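Transmembrane oligosaccharyl transferase (Archaeoglobus fulgidus, PDB 3WAJ) belongs to the STT3 family of GT-C-type membrane proteins, joining a bundle of transmembrane helices to a C-terminal globular part, and holds a zinc ion. Local coordinates at residues A[164-169]-A[213-218]; A[84-89]-A[158-163]. One frame throughout, in Å; residues are numbered along the deposited sequence.

How the contacts relate
Both contacts are buried and lie in the helical STT3 part of the chain; their centres lie about 10 Å apart. Contact 1 joins the start of helix 163-181 to the end of helix 199-214; contact 2 sets the start of helix 84-96 against loop 158-163, which leads directly into the helix of contact 1. They meet where Leu213 O probably accepts a hydrogen bond from Phe85 N (2.9 Å), while the Phe85 ring packs edge-to-face on Trp165 and Trp169. In contact 1 a carboxylate stacks on an indole. In contact 2 leucine methyls meet an amide oxygen and loop backbone by van der Waals contact, while Asp161, His162 and His163 serve the zinc and the sulfate. The same sulfate touches both contacts.

Contact 1 of 2, residues A[164-169]-A[213-218]; sequences IWEAFW and LSWGAG. With SO4 (sulfate ion), chain C.
Glu166 lays its carboxylate over the indole of Trp215, the two planes 21° apart, with OE2 of Glu166 3.1 Å above the middle of the Trp215 ring. The glutamate runs out extended beyond CG, and its CG rests 3.7 Å from Trp215 CB, carrying the carboxylate to the ring face. With CG anti to the backbone N (chi1 -170°), the Trp215 ring is set against the carboxylate; Ala217 CB touches the opposite face near its rim, 3.4 Å above the plane. The position on the ring is fixed from outside: Glu166 OE2 is hydrogen-bonded to Tyr429 OH, and OE1 to ND1 of the zinc ligand His163, which makes Glu166 a second-shell residue of the metal site. Within the STT3 helical bundle, the contact brings the start of helix 163-181 against the place where the chain leaves helix 199-214. About one turn along helix 163-181, Trp169 CD1 lies 3.3 Å from Ser214 OG, which meets that indole at a slant and is 3.9 Å from Trp165 CB, its own hydrogen bond going to Leu210 O in the same helix. At its pyrrole side, Trp215 NE1 gives a weak, bent hydrogen bond to sulfate O4 (3.0 Å, 123°).

Contact 2 of 2, residues A[84-89]-A[158-163]; sequences PFLVYL and GFNDHH. With ZN (zinc ion), chain B; SO4 (sulfate ion), chain C.
Loop 158-163 supplies Asp161 and His163 to the zinc site, the Asp-x-His form of the second DXD-like motif of the STT3 family, and Leu86 of helix 84-96 packs against the side of that loop turned from the metal. Leu86 and Asn160 come at each other from opposite directions. One methyl, CD2 of Leu86, sits 3.5 Å from Asn160 OD1, while CD1 lies against the backbone, 3.6 Å from Asp161 C. Two consecutive inverse gamma turns, centred on Phe159 and Asn160, carry the chain toward helix 163-181. The Asp161 CB leaves the backbone away from Leu86, and the carboxylate splits its oxygens: OD2 binds zinc at 2.2 Å, whereas OD1 takes the amide His162 N on its anti side, tilted out of the carboxylate plane (2.7 Å, 146°). That same OD1 stands 3.6 Å above the centre of the His162 ring. His163 NE2 is a second protein ligand, also 2.2 Å from zinc, and Asp47 from helix 47-60 belongs to the same metal site; three waters bind the ion as well. His162 is not a zinc ligand. Its CG sits between the backbone N and the carbonyl carbon (chi1 58°), which swings the imidazole clear of Leu86 toward the sulfate. There His162 NE2 donates to sulfate O4 (2.6 Å, 148°) with the anion at the ring edge, and ND1, bonded to Tyr51 OH, pins the ring's rotation. His81 and Arg426 also hydrogen-bond the sulfate, so that several basic side chains hold the anion beside the metal, and water 2, which is also bound to zinc, donates to sulfate O3 at 2.8 Å.

Contact 1 of 2, residues A[164-169]-A[213-218]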
loop_
_atom_site.group_PDB
_atom_site.type_symbol
_atom_site.label_atom_id
_atom_site.label_comp_id
_atom_site.label_asym_id
_atom_site.label_seq_id
_atom_site.Cartn_x
_atom_site.Cartn_y
_atom_site.Cartn_z
ATOM N N ILE A 164 -3.254 11.431 -5.860
ATOM C CA ILE A 164 -4.100 12.477 -6.424
ATOM C C ILE A 164 -3.224 13.633 -6.889
ATOM O O ILE A 164 -3.494 14.241 -7.919
ATOM C CB ILE A 164 -5.232 12.961 -5.461
ATOM C CG1 ILE A 164 -6.057 14.076 -6.121
ATOM C CG2 ILE A 164 -4.672 13.438 -4.131
ATOM C CD1 ILE A 164 -6.856 13.618 -7.335
ATOM N N TRP A 165 -2.139 13.896 -6.162
ATOM C CA TRP A 165 -1.292 15.041 -6.478
ATOM C C TRP A 165 -0.352 14.803 -7.645
ATOM O O TRP A 165 0.063 15.753 -8.317
ATOM C CB TRP A 165 -0.534 15.503 -5.236
ATOM C CG TRP A 165 -1.489 15.907 -4.145
ATOM C CD1 TRP A 165 -1.772 15.218 -2.997
ATOM C CD2 TRP A 165 -2.302 17.083 -4.118
ATOM N NE1 TRP A 165 -2.702 15.903 -2.254
ATOM C CE2 TRP A 165 -3.043 17.054 -2.918
ATOM C CE3 TRP A 165 -2.469 18.164 -4.989
ATOM C CZ2 TRP A 165 -3.950 18.069 -2.567
ATOM C CZ3 TRP A 165 -3.364 19.168 -4.644
ATOM C CH2 TRP A 165 -4.094 19.113 -3.441
ATOM N N GLU A 166 0.000 13.544 -7.876
ATOM C CA GLU A 166 0.682 13.187 -9.106
ATOM C C GLU A 166 -0.216 13.600 -10.261
ATOM O O GLU A 166 0.214 14.289 -11.174
ATOM C CB GLU A 166 0.923 11.683 -9.179
ATOM C CG GLU A 166 1.965 11.153 -8.249
ATOM C CD GLU A 166 2.070 9.653 -8.346
ATOM O OE1 GLU A 166 1.743 8.968 -7.351
ATOM O OE2 GLU A 166 2.453 9.154 -9.428
ATOM N N ALA A 167 -1.477 13.178 -10.214
ATOM C CA ALA A 167 -2.405 13.512 -11.292
ATOM C C ALA A 167 -2.595 15.024 -11.416
ATOM O O ALA A 167 -2.491 15.590 -12.506
ATOM C CB ALA A 167 -3.737 12.811 -11.110
ATOM N N PHE A 168 -2.842 15.680 -10.291
ATOM C CA PHE A 168 -3.119 17.110 -10.282
ATOM C C PHE A 168 -1.941 17.910 -10.852
ATOM O O PHE A 168 -2.128 18.750 -11.722
ATOM C CB PHE A 168 -3.463 17.569 -8.858
ATOM C CG PHE A 168 -3.907 19.010 -8.760
ATOM C CD1 PHE A 168 -5.245 19.319 -8.590
ATOM C CD2 PHE A 168 -2.981 20.049 -8.806
ATOM C CE1 PHE A 168 -5.659 20.632 -8.481
ATOM C CE2 PHE A 168 -3.387 21.366 -8.711
ATOM C CZ PHE A 168 -4.731 21.660 -8.544
ATOM N N TRP A 169 -0.728 17.669 -10.371
ATOM C CA TRP A 169 0.390 18.463 -10.865
ATOM C C TRP A 169 0.830 18.069 -12.281
ATOM O O TRP A 169 1.355 18.905 -13.019
ATOM C CB TRP A 169 1.567 18.480 -9.866
ATOM C CG TRP A 169 1.201 19.147 -8.550
ATOM C CD1 TRP A 169 1.141 18.557 -7.312
ATOM C CD2 TRP A 169 0.814 20.520 -8.354
ATOM N NE1 TRP A 169 0.754 19.479 -6.366
ATOM C CE2 TRP A 169 0.542 20.687 -6.977
ATOM C CE3 TRP A 169 0.671 21.618 -9.207
ATOM C CZ2 TRP A 169 0.137 21.920 -6.435
ATOM C CZ3 TRP A 169 0.273 22.836 -8.674
ATOM C CH2 TRP A 169 0.006 22.977 -7.300
ATOM N N LEU A 213 8.056 17.223 -6.481
ATOM C CA LEU A 213 8.057 17.338 -5.017
ATOM C C LEU A 213 6.915 16.521 -4.393
ATOM O O LEU A 213 6.913 16.261 -3.189
ATOM C CB LEU A 213 8.036 18.806 -4.562
ATOM C CG LEU A 213 9.280 19.647 -4.874
ATOM C CD1 LEU A 213 9.255 21.017 -4.176
ATOM C CD2 LEU A 213 10.544 18.886 -4.503
ATOM N N SER A 214 5.951 16.108 -5.216
ATOM C CA SER A 214 4.876 15.224 -4.748
ATOM C C SER A 214 5.280 13.772 -4.897
ATOM O O SER A 214 4.852 12.908 -4.136
ATOM C CB SER A 214 3.583 15.452 -5.529
ATOM O OG SER A 214 3.125 16.769 -5.385
ATOM N N TRP A 215 6.112 13.521 -5.898
ATOM C CA TRP A 215 6.502 12.174 -6.270
ATOM C C TRP A 215 7.869 12.220 -6.971
ATOM O O TRP A 215 8.004 12.836 -8.042
ATOM C CB TRP A 215 5.442 11.615 -7.213
ATOM C CG TRP A 215 5.569 10.154 -7.497
ATOM C CD1 TRP A 215 5.661 9.145 -6.580
ATOM C CD2 TRP A 215 5.579 9.530 -8.788
ATOM N NE1 TRP A 215 5.739 7.936 -7.222
ATOM C CE2 TRP A 215 5.683 8.143 -8.587
ATOM C CE3 TRP A 215 5.505 10.016 -10.106
ATOM C CZ2 TRP A 215 5.727 7.220 -9.643
ATOM C CZ3 TRP A 215 5.541 9.103 -11.169
ATOM C CH2 TRP A 215 5.651 7.721 -10.926
ATOM N N GLY A 216 8.870 11.570 -6.374
ATOM C CA GLY A 216 10.246 11.644 -6.857
ATOM C C GLY A 216 10.476 11.206 -8.299
ATOM O O GLY A 216 11.370 11.723 -8.982
ATOM N N ALA A 217 9.658 10.259 -8.757
ATOM C CA ALA A 217 9.737 9.726 -10.117
ATOM C C ALA A 217 9.137 10.692 -11.130
ATOM O O ALA A 217 9.141 10.419 -12.336
ATOM C CB ALA A 217 9.032 8.383 -10.194
ATOM N N GLY A 218 8.630 11.819 -10.630
ATOM C CA GLY A 218 7.924 12.794 -11.447
ATOM C C GLY A 218 8.788 13.549 -12.426
ATOM O O GLY A 218 8.271 14.298 -13.261
HETATM S S SO4 C . 4.710 5.107 -4.366
HETATM O O1 SO4 C . 4.521 5.240 -2.915
HETATM O O2 SO4 C . 6.105 4.729 -4.611
HETATM O O3 SO4 C . 3.803 4.070 -4.862
HETATM O O4 SO4 C . 4.426 6.356 -5.083
#

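Contact 2 of 2, residues A[84-89]-A[158-163]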
loop_
_atom_site.group_PDB
_atom_site.type_symbol
_atom_site.label_atom_id
_atom_site.label_comp_id
_atom_site.label_asym_id
_atom_site.label_seq_id
_atom_site.Cartn_x
_atom_site.Cartn_y
_atom_site.Cartn_z
ATOM N N PRO A 84 8.083 16.014 -0.202
ATOM C CA PRO A 84 7.809 17.177 0.643
ATOM C C PRO A 84 6.505 17.890 0.315
ATOM O O PRO A 84 5.970 18.520 1.227
ATOM C CB PRO A 84 9.012 18.102 0.390
ATOM C CG PRO A 84 9.640 17.612 -0.904
ATOM C CD PRO A 84 9.358 16.139 -0.939
ATOM N N PHE A 85 5.986 17.809 -0.909
ATOM C CA PHE A 85 4.747 18.542 -1.187
ATOM C C PHE A 85 3.634 18.234 -0.182
ATOM O O PHE A 85 3.080 19.135 0.462
ATOM C CB PHE A 85 4.207 18.330 -2.605
ATOM C CG PHE A 85 2.834 18.931 -2.790
ATOM C CD1 PHE A 85 1.705 18.128 -2.802
ATOM C CD2 PHE A 85 2.671 20.313 -2.876
ATOM C CE1 PHE A 85 0.429 18.684 -2.925
ATOM C CE2 PHE A 85 1.397 20.885 -3.011
ATOM C CZ PHE A 85 0.271 20.068 -3.035
ATOM N N LEU A 86 3.300 16.953 -0.050
ATOM C CA LEU A 86 2.178 16.558 0.805
ATOM C C LEU A 86 2.579 16.652 2.264
ATOM O O LEU A 86 1.758 17.016 3.100
ATOM C CB LEU A 86 1.713 15.135 0.488
ATOM C CG LEU A 86 0.213 14.806 0.465
ATOM C CD1 LEU A 86 -0.033 13.322 0.808
ATOM C CD2 LEU A 86 -0.616 15.726 1.348
ATOM N N VAL A 87 3.831 16.319 2.586
ATOM C CA VAL A 87 4.264 16.473 3.970
ATOM C C VAL A 87 4.074 17.933 4.406
ATOM O O VAL A 87 3.443 18.189 5.415
ATOM C CB VAL A 87 5.716 15.998 4.226
ATOM C CG1 VAL A 87 6.066 16.206 5.709
ATOM C CG2 VAL A 87 5.870 14.524 3.879
ATOM N N TYR A 88 4.580 18.888 3.631
ATOM C CA TYR A 88 4.409 20.284 3.996
ATOM C C TYR A 88 2.965 20.734 3.897
ATOM O O TYR A 88 2.473 21.340 4.841
ATOM C CB TYR A 88 5.384 21.208 3.241
ATOM C CG TYR A 88 6.796 21.084 3.768
ATOM C CD1 TYR A 88 7.173 21.710 4.947
ATOM C CD2 TYR A 88 7.734 20.298 3.122
ATOM C CE1 TYR A 88 8.465 21.578 5.451
ATOM C CE2 TYR A 88 9.020 20.163 3.610
ATOM C CZ TYR A 88 9.382 20.807 4.774
ATOM O OH TYR A 88 10.667 20.667 5.259
ATOM N N LEU A 89 2.274 20.429 2.795
ATOM C CA LEU A 89 0.836 20.753 2.706
ATOM C C LEU A 89 0.083 20.339 3.974
ATOM O O LEU A 89 -0.668 21.139 4.552
ATOM C CB LEU A 89 0.172 20.122 1.475
ATOM C CG LEU A 89 -1.330 20.429 1.319
ATOM C CD1 LEU A 89 -1.594 21.941 1.357
ATOM C CD2 LEU A 89 -1.896 19.844 0.029
ATOM N N GLY A 158 -10.032 10.961 3.597
ATOM C CA GLY A 158 -9.223 10.048 4.388
ATOM C C GLY A 158 -8.084 9.344 3.662
ATOM O O GLY A 158 -7.155 8.873 4.320
ATOM N N PHE A 159 -8.126 9.249 2.330
ATOM C CA PHE A 159 -7.011 8.610 1.641
ATOM C C PHE A 159 -5.897 9.593 1.316
ATOM O O PHE A 159 -5.577 9.845 0.147
ATOM C CB PHE A 159 -7.422 7.835 0.387
ATOM C CG PHE A 159 -6.497 6.689 0.098
ATOM C CD1 PHE A 159 -6.757 5.430 0.627
ATOM C CD2 PHE A 159 -5.319 6.889 -0.613
ATOM C CE1 PHE A 159 -5.884 4.371 0.411
ATOM C CE2 PHE A 159 -4.425 5.832 -0.847
ATOM C CZ PHE A 159 -4.703 4.573 -0.330
ATOM N N ASN A 160 -5.292 10.128 2.369
ATOM C CA ASN A 160 -4.316 11.190 2.226
ATOM C C ASN A 160 -2.973 10.675 1.718
ATOM O O ASN A 160 -2.034 10.483 2.494
ATOM C CB ASN A 160 -4.134 11.923 3.554
ATOM C CG ASN A 160 -3.235 13.107 3.416
ATOM O OD1 ASN A 160 -3.289 13.818 2.409
ATOM N ND2 ASN A 160 -2.367 13.309 4.395
ATOM N N ASP A 161 -2.898 10.452 0.408
ATOM C CA ASP A 161 -1.722 9.893 -0.236
ATOM C C ASP A 161 -1.386 10.823 -1.410
ATOM O O ASP A 161 -2.171 11.724 -1.734
ATOM C CB ASP A 161 -2.009 8.453 -0.702
ATOM C CG ASP A 161 -0.753 7.628 -0.890
ATOM O OD1 ASP A 161 0.359 8.198 -0.997
ATOM O OD2 ASP A 161 -0.880 6.391 -0.939
ATOM N N HIS A 162 -0.228 10.624 -2.036
ATOM C CA HIS A 162 0.239 11.570 -3.037
ATOM C C HIS A 162 -0.263 11.279 -4.462
ATOM O O HIS A 162 0.042 12.030 -5.392
ATOM C CB HIS A 162 1.772 11.656 -3.012
ATOM C CG HIS A 162 2.456 10.344 -3.246
ATOM N ND1 HIS A 162 3.370 9.810 -2.357
ATOM C CD2 HIS A 162 2.367 9.457 -4.269
ATOM C CE1 HIS A 162 3.812 8.650 -2.824
ATOM N NE2 HIS A 162 3.217 8.417 -3.982
ATOM N N HIS A 163 -1.022 10.200 -4.644
ATOM C CA HIS A 163 -1.420 9.804 -6.007
ATOM C C HIS A 163 -2.373 10.822 -6.651
ATOM O O HIS A 163 -2.320 11.052 -7.860
ATOM C CB HIS A 163 -2.002 8.372 -6.059
ATOM C CG HIS A 163 -1.141 7.344 -5.408
ATOM N ND1 HIS A 163 0.076 6.939 -5.938
ATOM C CD2 HIS A 163 -1.290 6.625 -4.260
ATOM C CE1 HIS A 163 0.627 6.036 -5.142
ATOM N NE2 HIS A 163 -0.197 5.824 -4.126
HETATM ZN ZN ZN B . 0.194 4.935 -2.197
HETATM S S SO4 C . 4.710 5.107 -4.366
HETATM O O1 SO4 C . 4.521 5.240 -2.915
HETATM O O2 SO4 C . 6.105 4.729 -4.611
HETATM O O3 SO4 C . 3.803 4.070 -4.862
HETATM O O4 SO4 C . 4.426 6.356 -5.083
HETATM O O HOH W 1 1.906 6.298 -1.582
HETATM O O HOH W 2 1.559 3.174 -3.358
HETATM O O HOH W 3 -0.723 3.208 -1.257
#